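Local coordinates for uncharacterized protein Rv2277c (Mycobacterium tuberculosis, PDB 5VUG), which probably hydrolyses phosphoric diesters through a glycerophosphodiester phosphodiesterase domain with a TIM-barrel fold, although its physiological substrate is not established, at residues D51-L56 and I106-Q111; Q111-T116 and T145-R150; F249-V254 and V268-P273. One frame throughout, in Å; residues are numbered along the deposited sequence.

Three contacts in the TIM-barrel domain of Rv2277c follow one another along the chain and are compared here in the order in which they close. Interactions 1 and 2 are neighbours, their centres about 12 Å apart; they share Q111 and helix 109-114, whose start is tied to strand 54-56 and whose end is tied to the loop entering strand 151-154. Packing of L56 on A112 joins the two. The centre of interaction 3 is about 25 Å from that of interaction 1 and about 23 Å from that of interaction 2. Strand 54-56 edges strand 41-48 antiparallel, whereas 267-270 is one of the parallel strands, so interactions 1 and 3 reach one sheet on opposite sides of the chain's centre.

Interaction 1. Residues D51-L56 and I106-Q111; sequences DGVPVL and IPTLEQ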
loop_
_atom_site.group_PDB
_atom_site.type_symbol
_atom_site.label_atom_id
_atom_site.label_comp_id
_atom_site.label_asym_id
_atom_site.label_seq_id
_atom_site.Cartn_x
_atom_site.Cartn_y
_atom_site.Cartn_z
ATOM N N ASP A 51 -21.883 -5.765 -34.573
ATOM C CA ASP A 51 -21.840 -6.902 -35.485
ATOM C C ASP A 51 -20.502 -7.644 -35.459
ATOM O O ASP A 51 -20.133 -8.298 -36.446
ATOM C CB ASP A 51 -22.306 -6.536 -36.902
ATOM C CG ASP A 51 -21.558 -5.359 -37.507
ATOM O OD1 ASP A 51 -20.773 -4.695 -36.805
ATOM O OD2 ASP A 51 -21.773 -5.105 -38.714
ATOM N N GLY A 52 -19.772 -7.551 -34.352
ATOM C CA GLY A 52 -18.694 -8.480 -34.084
ATOM C C GLY A 52 -17.369 -8.195 -34.742
ATOM O O GLY A 52 -16.553 -9.113 -34.861
ATOM N N VAL A 53 -17.105 -6.960 -35.144
ATOM C CA VAL A 53 -15.831 -6.601 -35.758
ATOM C C VAL A 53 -15.011 -5.812 -34.742
ATOM O O VAL A 53 -15.448 -4.741 -34.299
ATOM C CB VAL A 53 -16.018 -5.804 -37.056
ATOM C CG1 VAL A 53 -14.652 -5.452 -37.652
ATOM C CG2 VAL A 53 -16.867 -6.586 -38.038
ATOM N N PRO A 54 -13.827 -6.286 -34.354
ATOM C CA PRO A 54 -12.978 -5.486 -33.462
ATOM C C PRO A 54 -12.563 -4.191 -34.148
ATOM O O PRO A 54 -12.188 -4.181 -35.326
ATOM C CB PRO A 54 -11.770 -6.400 -33.203
ATOM C CG PRO A 54 -12.319 -7.794 -33.421
ATOM C CD PRO A 54 -13.293 -7.641 -34.571
ATOM N N VAL A 55 -12.657 -3.091 -33.396
ATOM C CA VAL A 55 -12.259 -1.755 -33.834
ATOM C C VAL A 55 -11.367 -1.151 -32.750
ATOM O O VAL A 55 -11.297 -1.647 -31.623
ATOM C CB VAL A 55 -13.474 -0.832 -34.123
ATOM C CG1 VAL A 55 -14.357 -1.411 -35.233
ATOM C CG2 VAL A 55 -14.297 -0.578 -32.850
ATOM N N LEU A 56 -10.664 -0.074 -33.097
ATOM C CA LEU A 56 -9.795 0.610 -32.140
ATOM C C LEU A 56 -10.552 1.783 -31.530
ATOM O O LEU A 56 -10.972 2.695 -32.248
ATOM C CB LEU A 56 -8.505 1.111 -32.790
ATOM C CG LEU A 56 -7.617 0.081 -33.486
ATOM C CD1 LEU A 56 -6.254 0.710 -33.764
ATOM C CD2 LEU A 56 -7.471 -1.197 -32.638
ATOM N N ILE A 106 -12.574 5.951 -37.119
ATOM C CA ILE A 106 -12.324 4.736 -36.336
ATOM C C ILE A 106 -11.891 3.620 -37.277
ATOM O O ILE A 106 -12.634 3.285 -38.212
ATOM C CB ILE A 106 -13.568 4.298 -35.549
ATOM C CG1 ILE A 106 -13.952 5.336 -34.490
ATOM C CG2 ILE A 106 -13.347 2.907 -34.931
ATOM C CD1 ILE A 106 -15.266 5.008 -33.779
ATOM N N PRO A 107 -10.725 2.994 -37.052
ATOM C CA PRO A 107 -10.305 1.868 -37.895
ATOM C C PRO A 107 -10.672 0.518 -37.295
ATOM O O PRO A 107 -10.831 0.391 -36.076
ATOM C CB PRO A 107 -8.783 2.026 -37.912
ATOM C CG PRO A 107 -8.484 2.525 -36.473
ATOM C CD PRO A 107 -9.679 3.380 -36.077
ATOM N N THR A 108 -10.775 -0.509 -38.130
ATOM C CA THR A 108 -10.888 -1.848 -37.582
ATOM C C THR A 108 -9.519 -2.303 -37.081
ATOM O O THR A 108 -8.474 -1.785 -37.495
ATOM C CB THR A 108 -11.368 -2.845 -38.642
ATOM O OG1 THR A 108 -10.411 -2.924 -39.717
ATOM C CG2 THR A 108 -12.744 -2.462 -39.183
ATOM N N LEU A 109 -9.534 -3.284 -36.169
ATOM C CA LEU A 109 -8.279 -3.901 -35.751
ATOM C C LEU A 109 -7.540 -4.469 -36.953
ATOM O O LEU A 109 -6.312 -4.356 -37.052
ATOM C CB LEU A 109 -8.547 -4.990 -34.714
ATOM C CG LEU A 109 -7.329 -5.830 -34.298
ATOM C CD1 LEU A 109 -6.259 -4.980 -33.618
ATOM C CD2 LEU A 109 -7.785 -6.957 -33.383
ATOM N N GLU A 110 -8.283 -5.063 -37.891
ATOM C CA GLU A 110 -7.672 -5.644 -39.082
ATOM C C GLU A 110 -6.951 -4.581 -39.909
ATOM O O GLU A 110 -5.821 -4.802 -40.374
ATOM C CB GLU A 110 -8.748 -6.378 -39.893
ATOM C CG GLU A 110 -8.237 -7.150 -41.090
ATOM C CD GLU A 110 -9.096 -8.370 -41.435
ATOM O OE1 GLU A 110 -8.749 -9.066 -42.406
ATOM O OE2 GLU A 110 -10.100 -8.648 -40.737
ATOM N N GLN A 111 -7.576 -3.409 -40.087
ATOM C CA GLN A 111 -6.907 -2.310 -40.782
ATOM C C GLN A 111 -5.659 -1.868 -40.034
ATOM O O GLN A 111 -4.630 -1.570 -40.650
ATOM C CB GLN A 111 -7.848 -1.111 -40.922
ATOM C CG GLN A 111 -8.879 -1.211 -42.032
ATOM C CD GLN A 111 -9.918 -0.103 -41.974
ATOM O OE1 GLN A 111 -10.410 0.257 -40.903
ATOM N NE2 GLN A 111 -10.258 0.446 -43.135
HETATM O O HOH W 1 -10.976 -6.038 -37.151
#
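Strand 54-56 meets the start of helix 109-114 through a single beta bridge, V55 with T108, that leads straight into the helix N-cap. The tight side is buried: L56 lays CB, CG and CD1 against CG of P107, crossing it at about a right angle, with 3.9 Å from L56 CB to P107 CG. Its other branch, CD2, reaches L109 CD1, while CB of P54 touches L109 CB at 3.8 Å and V55 CB packs on I106 CG2. Helix 134-145 and strand 41-48 cover the same P54. Across the backbone, L56 N donates to P107 O at 3.0 Å, nearly along the C=O axis.

The looser side is partly exposed. There V53 makes one small contact, CG1 on T108 CG2, and a water donates to P54 O and accepts from E110 N. P54 O also takes L109 N at 2.9 Å, with that donor 47° out of the carbonyl plane. T108 and Q111 form a capping box: T108 OG1 accepts Q111 N, and Q111 OE1 answers at T108 N. Strand carbonyl, water and threonine hydroxyl thus satisfy the N-H groups of L109, E110 and Q111 in turn, while the apolar flank seals against the strand.

Interaction 2. Residues Q111-T116 and T145-R150; sequences QAIGAT and TGAAGR
The guanidinium of R150 is the one flat group in this contact, and T116 OG1 and I113 O lie at its edge, near its plane. T116 OG1 receives NH1 of R150 at 3.0 Å, only 1° out of the guanidinium plane. I113 O accepts a weak bond from R150 NH2 at 3.3 Å. M120 O, outside the two segments, takes a further bond from NH1.

T116 OG1 in turn donates to I113 O at 2.8 Å, in the carbonyl plane and on a lone pair. T116 N bonds to the same oxygen, so the weak arginine bond joins an acceptor already gripped twice by T116 at the end of helix 109-114. I113 supplies the apolar part: its CG2 lies 3.8 Å from A147 CB and 3.5 Å from R150 NH2, while CD1 meets T145 OG1 tip to tip, that hydroxyl being bonded to V141 O.

A positive charge beside a helix C-terminus would be expected to suit the helix dipole. The whole contact is framed by helix 134-145 on I113 and A147, helix 28-36 on A112, A115 and T116, and strand 121-125, whose L122 touches I113, T116 and R150.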
loop_
_atom_site.group_PDB
_atom_site.type_symbol
_atom_site.label_atom_id
_atom_site.label_comp_id
_atom_site.label_asym_id
_atom_site.label_seq_id
_atom_site.Cartn_x
_atom_site.Cartn_y
_atom_site.Cartn_z
ATOM N N GLN A 111 -7.576 -3.409 -40.087
ATOM C CA GLN A 111 -6.907 -2.310 -40.782
ATOM C C GLN A 111 -5.659 -1.868 -40.034
ATOM O O GLN A 111 -4.630 -1.570 -40.650
ATOM C CB GLN A 111 -7.848 -1.111 -40.922
ATOM C CG GLN A 111 -8.879 -1.211 -42.032
ATOM C CD GLN A 111 -9.918 -0.103 -41.974
ATOM O OE1 GLN A 111 -10.410 0.257 -40.903
ATOM N NE2 GLN A 111 -10.258 0.446 -43.135
ATOM N N ALA A 112 -5.754 -1.766 -38.706
ATOM C CA ALA A 112 -4.611 -1.360 -37.894
ATOM C C ALA A 112 -3.451 -2.333 -38.040
ATOM O O ALA A 112 -2.293 -1.914 -38.179
ATOM C CB ALA A 112 -5.039 -1.279 -36.431
ATOM N N ILE A 113 -3.740 -3.637 -37.999
ATOM C CA ILE A 113 -2.701 -4.648 -38.192
ATOM C C ILE A 113 -2.011 -4.445 -39.534
ATOM O O ILE A 113 -0.778 -4.470 -39.628
ATOM C CB ILE A 113 -3.302 -6.061 -38.062
ATOM C CG1 ILE A 113 -3.734 -6.309 -36.620
ATOM C CG2 ILE A 113 -2.317 -7.133 -38.533
ATOM C CD1 ILE A 113 -4.632 -7.490 -36.443
ATOM N N GLY A 114 -2.800 -4.220 -40.589
ATOM C CA GLY A 114 -2.245 -4.005 -41.915
ATOM C C GLY A 114 -1.421 -2.739 -42.049
ATOM O O GLY A 114 -0.581 -2.653 -42.957
ATOM N N ALA A 115 -1.646 -1.755 -41.174
ATOM C CA ALA A 115 -0.893 -0.508 -41.192
ATOM C C ALA A 115 0.410 -0.608 -40.417
ATOM O O ALA A 115 1.103 0.402 -40.266
ATOM C CB ALA A 115 -1.734 0.637 -40.615
ATOM N N THR A 116 0.756 -1.796 -39.918
ATOM C CA THR A 116 2.002 -1.954 -39.198
ATOM C C THR A 116 2.904 -2.934 -39.938
ATOM O O THR A 116 2.417 -3.840 -40.630
ATOM C CB THR A 116 1.789 -2.445 -37.758
ATOM O OG1 THR A 116 1.120 -3.709 -37.770
ATOM C CG2 THR A 116 0.968 -1.446 -36.965
ATOM N N THR A 145 -5.564 -13.179 -39.810
ATOM C CA THR A 145 -4.510 -12.330 -40.349
ATOM C C THR A 145 -3.116 -12.906 -40.143
ATOM O O THR A 145 -2.171 -12.422 -40.775
ATOM C CB THR A 145 -4.545 -10.934 -39.721
ATOM O OG1 THR A 145 -4.299 -11.025 -38.310
ATOM C CG2 THR A 145 -5.878 -10.256 -39.975
ATOM N N GLY A 146 -2.960 -13.898 -39.268
ATOM C CA GLY A 146 -1.643 -14.411 -38.945
ATOM C C GLY A 146 -0.841 -13.522 -38.023
ATOM O O GLY A 146 0.372 -13.711 -37.894
ATOM N N ALA A 147 -1.483 -12.565 -37.363
ATOM C CA ALA A 147 -0.785 -11.640 -36.485
ATOM C C ALA A 147 -0.733 -12.115 -35.040
ATOM O O ALA A 147 -0.182 -11.407 -34.194
ATOM C CB ALA A 147 -1.417 -10.244 -36.560
ATOM N N ALA A 148 -1.291 -13.291 -34.731
ATOM C CA ALA A 148 -1.270 -13.746 -33.344
ATOM C C ALA A 148 0.155 -13.877 -32.818
ATOM O O ALA A 148 0.399 -13.644 -31.632
ATOM C CB ALA A 148 -2.039 -15.062 -33.185
ATOM N N GLY A 149 1.107 -14.226 -33.686
ATOM C CA GLY A 149 2.477 -14.428 -33.261
ATOM C C GLY A 149 3.219 -13.166 -32.891
ATOM O O GLY A 149 4.278 -13.259 -32.260
ATOM N N ARG A 150 2.698 -11.997 -33.259
ATOM C CA ARG A 150 3.341 -10.735 -32.912
ATOM C C ARG A 150 2.450 -9.852 -32.052
ATOM O O ARG A 150 2.745 -8.664 -31.888
ATOM C CB ARG A 150 3.831 -9.983 -34.155
ATOM C CG ARG A 150 2.728 -9.483 -35.083
ATOM C CD ARG A 150 3.381 -8.793 -36.283
ATOM N NE ARG A 150 2.440 -8.402 -37.330
ATOM C CZ ARG A 150 2.038 -7.150 -37.542
ATOM N NH1 ARG A 150 2.479 -6.164 -36.768
ATOM N NH2 ARG A 150 1.192 -6.881 -38.528
#

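Interaction 3. Residues F249-V254 and V268-P273; sequences FAVKTV and VLVDSP
V251 is the bump of this contact: its side chain points at strand 267-270 and fits over V268. The two valines cross at about a right angle, CG2 of V251 resting 3.7 Å from V268 CB and close to V268 CG1 as well. V251 CG1, anti to its own backbone N (chi1 175°), lies against the same CB from the other branch, so the fork straddles V268. V270 CG1 lies beside V251 O, with only a loose side-chain touch, 4.3 Å from V251 CB. F249 points away, and L269 leans after it: with CG anti to the backbone N, its CD2 comes to 3.5 Å from F249 CD1, approaching the ring obliquely. L269 CD2 thus adds an aliphatic contact to the ring that W43 and Y154 also meet, and a bound glycerol lies about 4 Å from the L269 side chain.

At A250 a positive phi (57°) kinks the chain, so that V251, unlike F249, faces strand 267-270. V251 N then donates to L269 O at 3.1 Å, in the carbonyl plane. Beyond it a water donates to V251 O at 2.7 Å and accepts from D271 N at 2.8 Å. D271 itself is bonded through OD1 to H16 ND1. Strands 245-249 and 267-270 are neighbouring and parallel, joined through helix 254-263 as a beta-alpha-beta unit of the barrel. Chemically, the direct bond serves V251 N and L269 O, the water serves V251 O and D271 N, and K252 NZ donates to A250 O at 2.9 Å, while V251 on V268 and F249 on L269 form the apolar packing.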
loop_
_atom_site.group_PDB
_atom_site.type_symbol
_atom_site.label_atom_id
_atom_site.label_comp_id
_atom_site.label_asym_id
_atom_site.label_seq_id
_atom_site.Cartn_x
_atom_site.Cartn_y
_atom_site.Cartn_z
ATOM N N PHE A 249 4.736 1.749 -17.785
ATOM C CA PHE A 249 3.631 2.526 -18.333
ATOM C C PHE A 249 3.806 4.001 -17.964
ATOM O O PHE A 249 4.484 4.351 -16.994
ATOM C CB PHE A 249 2.289 2.052 -17.757
ATOM C CG PHE A 249 1.916 0.624 -18.106
ATOM C CD1 PHE A 249 2.478 -0.030 -19.198
ATOM C CD2 PHE A 249 0.947 -0.040 -17.359
ATOM C CE1 PHE A 249 2.095 -1.334 -19.523
ATOM C CE2 PHE A 249 0.570 -1.342 -17.668
ATOM C CZ PHE A 249 1.142 -1.984 -18.756
ATOM N N ALA A 250 3.154 4.868 -18.741
ATOM C CA ALA A 250 3.096 6.304 -18.446
ATOM C C ALA A 250 4.494 6.919 -18.325
ATOM O O ALA A 250 4.808 7.632 -17.368
ATOM C CB ALA A 250 2.233 6.588 -17.212
ATOM N N VAL A 251 5.344 6.619 -19.303
ATOM C CA VAL A 251 6.695 7.168 -19.368
ATOM C C VAL A 251 6.594 8.474 -20.150
ATOM O O VAL A 251 6.354 8.468 -21.362
ATOM C CB VAL A 251 7.662 6.174 -20.022
ATOM C CG1 VAL A 251 9.064 6.792 -20.202
ATOM C CG2 VAL A 251 7.720 4.871 -19.189
ATOM N N LYS A 252 6.736 9.597 -19.447
ATOM C CA LYS A 252 6.464 10.929 -19.991
ATOM C C LYS A 252 7.691 11.816 -20.090
ATOM O O LYS A 252 7.868 12.498 -21.103
ATOM C CB LYS A 252 5.418 11.656 -19.132
ATOM C CG LYS A 252 4.135 10.872 -18.898
ATOM C CD LYS A 252 3.168 11.644 -18.012
ATOM C CE LYS A 252 2.331 10.691 -17.183
ATOM N NZ LYS A 252 3.228 9.858 -16.323
ATOM N N THR A 253 8.531 11.849 -19.060
ATOM C CA THR A 253 9.639 12.791 -18.992
ATOM C C THR A 253 10.943 12.089 -19.336
ATOM O O THR A 253 11.050 10.861 -19.277
ATOM C CB THR A 253 9.757 13.375 -17.582
ATOM O OG1 THR A 253 10.136 12.335 -16.669
ATOM C CG2 THR A 253 8.434 13.958 -17.135
ATOM N N VAL A 254 11.951 12.893 -19.682
ATOM C CA VAL A 254 13.284 12.332 -19.872
ATOM C C VAL A 254 13.765 11.653 -18.597
ATOM O O VAL A 254 14.492 10.659 -18.650
ATOM C CB VAL A 254 14.282 13.384 -20.407
ATOM C CG1 VAL A 254 14.615 14.413 -19.336
ATOM C CG2 VAL A 254 15.542 12.704 -20.902
ATOM N N VAL A 268 9.165 0.928 -22.804
ATOM C CA VAL A 268 8.496 2.080 -22.209
ATOM C C VAL A 268 7.306 2.472 -23.074
ATOM O O VAL A 268 7.385 2.452 -24.310
ATOM C CB VAL A 268 9.441 3.286 -22.018
ATOM C CG1 VAL A 268 10.503 2.969 -20.980
ATOM C CG2 VAL A 268 10.097 3.707 -23.346
ATOM N N LEU A 269 6.202 2.826 -22.421
ATOM C CA LEU A 269 4.947 3.148 -23.097
ATOM C C LEU A 269 4.800 4.669 -23.118
ATOM O O LEU A 269 4.647 5.292 -22.063
ATOM C CB LEU A 269 3.792 2.488 -22.344
ATOM C CG LEU A 269 2.395 2.491 -22.964
ATOM C CD1 LEU A 269 2.413 1.936 -24.386
ATOM C CD2 LEU A 269 1.446 1.657 -22.098
ATOM N N VAL A 270 4.846 5.265 -24.318
ATOM C CA VAL A 270 4.992 6.711 -24.485
ATOM C C VAL A 270 3.819 7.309 -25.265
ATOM O O VAL A 270 3.368 6.751 -26.273
ATOM C CB VAL A 270 6.343 7.088 -25.138
ATOM C CG1 VAL A 270 7.507 6.494 -24.342
ATOM C CG2 VAL A 270 6.402 6.656 -26.613
ATOM N N ASP A 271 3.344 8.476 -24.808
ATOM C CA ASP A 271 2.286 9.184 -25.521
ATOM C C ASP A 271 2.802 9.923 -26.746
ATOM O O ASP A 271 2.014 10.222 -27.650
ATOM C CB ASP A 271 1.588 10.199 -24.610
ATOM C CG ASP A 271 0.702 9.546 -23.560
ATOM O OD1 ASP A 271 0.702 8.307 -23.449
ATOM O OD2 ASP A 271 -0.017 10.285 -22.851
ATOM N N SER A 272 4.092 10.247 -26.795
ATOM C CA SER A 272 4.649 11.005 -27.915
ATOM C C SER A 272 5.852 10.290 -28.505
ATOM O O SER A 272 6.992 10.514 -28.074
ATOM C CB SER A 272 5.037 12.419 -27.492
ATOM O OG SER A 272 5.605 13.126 -28.580
ATOM N N PRO A 273 5.638 9.442 -29.508
ATOM C CA PRO A 273 6.771 8.895 -30.267
ATOM C C PRO A 273 7.719 9.962 -30.788
ATOM O O PRO A 273 8.929 9.722 -30.855
ATOM C CB PRO A 273 6.071 8.140 -31.402
ATOM C CG PRO A 273 4.798 7.649 -30.747
ATOM C CD PRO A 273 4.361 8.797 -29.869
HETATM O O HOH W 2 4.101 9.599 -22.324
#